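Local coordinates for intramolecular trans-sialidase (Macrobdella decora, PDB 3SLI), which cleaves sialic acid from sialoglycoconjugates by intramolecular trans-glycosylation, releasing 2,7-anhydro-Neu5Ac, at residues A[103-108]-A[672-677]. Numbering follows the deposited sequence.
Sequences LYKGER and ISELTG
Lys-105 reaches from a beta hairpin of the lectin-like, concanavalin-type N-terminal domain to Glu-674 on the short helix 672-675, one residue after strand 665-670, in a surface salt bridge. This plain interdomain packing joins the hairpin to the C-terminal end of the chain, which packs on the sialidase beta-propeller. Both carboxylate oxygens lie at the ammonium group: Lys-105 NZ is 3.0 Å from Glu-674 OE1 and 3.1 Å from OE2, the latter accepting a hydrogen bond through its syn lone pair. The same OE2 lies alongside the aliphatic chain, 3.5 Å from Lys-105 CG, so the carboxylate rests against methylenes as well as charge. A long chain suits this place, because the CA atoms of Lys-105 and Glu-674, the nearest pair, are still 7.7 Å apart. The lysine runs nearly straight to CE and then bends (chi4 -77°), bringing NZ to the carboxylate.

Lys-105 NZ also donates to the carbonyl of Lys-669, and Glu-674 OE1 accepts from the backbone N of Ser-671, so each is tied to the backbone at the end of strand 665-670 or the link after it. The lysine stem is supported by the ring of its neighbour Tyr-104, with CD 3.5 Å above one face, toward the rim.

Behind these side chains stand a hairpin turn and a short helix. Tyr-104 to Glu-107 form a type I' turn, in which Lys-105 and Gly-106 both take positive phi, a conformation glycine adopts without strain. Leu-675, buried and nonpolar as suits its place, packs on Ile-598 and Ile-600 of strand 596-605. At the helix end, Ile-672 O accepts from both Thr-676 N and Thr-676 OG1, the hydroxyl oxygen 2.9 Å away and tilted 29° from the carbonyl plane.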
# COMPACT_ATOMS: atom_id res chain seq x y z
N LEU A 103 -1.56 1.13 -19.88
CA LEU A 103 -1.03 2.40 -20.34
C LEU A 103 -0.00 2.95 -19.36
O LEU A 103 -0.16 2.82 -18.15
CB LEU A 103 -2.19 3.37 -20.52
CG LEU A 103 -1.93 4.73 -21.17
CD1 LEU A 103 -3.05 5.02 -22.16
CD2 LEU A 103 -1.83 5.81 -20.10
N TYR A 104 1.06 3.53 -19.91
CA TYR A 104 2.14 4.13 -19.13
C TYR A 104 2.61 5.38 -19.85
O TYR A 104 3.02 5.33 -21.02
CB TYR A 104 3.29 3.15 -18.99
CG TYR A 104 4.47 3.70 -18.23
CD1 TYR A 104 4.37 4.02 -16.87
CD2 TYR A 104 5.71 3.86 -18.85
CE1 TYR A 104 5.48 4.46 -16.14
CE2 TYR A 104 6.82 4.31 -18.14
CZ TYR A 104 6.70 4.60 -16.79
OH TYR A 104 7.81 5.00 -16.09
N LYS A 105 2.52 6.51 -19.15
CA LYS A 105 2.90 7.80 -19.70
C LYS A 105 2.21 8.12 -21.03
O LYS A 105 2.86 8.44 -22.03
CB LYS A 105 4.42 7.91 -19.79
CG LYS A 105 5.04 8.21 -18.44
CD LYS A 105 6.50 7.89 -18.41
CE LYS A 105 7.10 8.31 -17.09
NZ LYS A 105 7.29 9.78 -17.10
N GLY A 106 0.89 7.96 -21.02
CA GLY A 106 0.09 8.26 -22.19
C GLY A 106 0.02 7.26 -23.33
O GLY A 106 -0.78 7.44 -24.25
N GLU A 107 0.82 6.20 -23.29
CA GLU A 107 0.79 5.22 -24.37
C GLU A 107 0.63 3.77 -23.96
O GLU A 107 1.04 3.38 -22.86
CB GLU A 107 2.03 5.38 -25.25
CG GLU A 107 2.14 6.77 -25.86
CD GLU A 107 3.32 6.93 -26.79
OE1 GLU A 107 4.35 6.25 -26.59
OE2 GLU A 107 3.20 7.75 -27.73
N ARG A 108 -0.02 2.99 -24.82
CA ARG A 108 -0.25 1.57 -24.59
C ARG A 108 1.11 0.88 -24.64
O ARG A 108 1.89 1.09 -25.57
CB ARG A 108 -1.18 0.98 -25.66
CG ARG A 108 -2.61 1.52 -25.63
CD ARG A 108 -3.40 0.99 -24.45
NE ARG A 108 -4.76 1.52 -24.42
CZ ARG A 108 -5.80 0.90 -23.87
NH1 ARG A 108 -5.66 -0.29 -23.31
NH2 ARG A 108 -6.99 1.47 -23.89
N ILE A 672 6.25 18.29 -15.57
CA ILE A 672 5.08 19.16 -15.59
C ILE A 672 4.51 19.16 -17.01
O ILE A 672 3.29 19.20 -17.19
CB ILE A 672 5.42 20.61 -15.11
CG1 ILE A 672 5.88 20.58 -13.65
CG2 ILE A 672 4.19 21.53 -15.24
CD1 ILE A 672 4.87 19.96 -12.68
N SER A 673 5.39 19.06 -18.00
CA SER A 673 4.99 19.01 -19.40
C SER A 673 4.01 17.84 -19.61
O SER A 673 2.95 18.00 -20.22
CB SER A 673 6.23 18.82 -20.27
OG SER A 673 5.93 18.74 -21.65
N GLU A 674 4.38 16.68 -19.08
CA GLU A 674 3.55 15.48 -19.19
C GLU A 674 2.22 15.70 -18.47
O GLU A 674 1.15 15.53 -19.05
CB GLU A 674 4.26 14.27 -18.59
CG GLU A 674 5.48 13.81 -19.39
CD GLU A 674 6.15 12.58 -18.80
OE1 GLU A 674 6.83 12.71 -17.76
OE2 GLU A 674 6.01 11.49 -19.39
N LEU A 675 2.32 16.10 -17.21
CA LEU A 675 1.14 16.34 -16.37
C LEU A 675 0.12 17.32 -16.96
O LEU A 675 -1.09 17.13 -16.78
CB LEU A 675 1.58 16.80 -14.98
CG LEU A 675 1.71 15.81 -13.82
CD1 LEU A 675 1.59 14.38 -14.25
CD2 LEU A 675 2.98 16.07 -13.08
N THR A 676 0.58 18.36 -17.66
CA THR A 676 -0.32 19.34 -18.25
C THR A 676 -0.81 18.94 -19.64
O THR A 676 -1.35 19.76 -20.39
CB THR A 676 0.31 20.74 -18.32
OG1 THR A 676 1.55 20.68 -19.05
CG2 THR A 676 0.58 21.28 -16.92
N GLY A 677 -0.60 17.67 -19.99
CA GLY A 677 -1.03 17.17 -21.28
C GLY A 677 -0.28 17.80 -22.43
O GLY A 677 -0.62 17.58 -23.60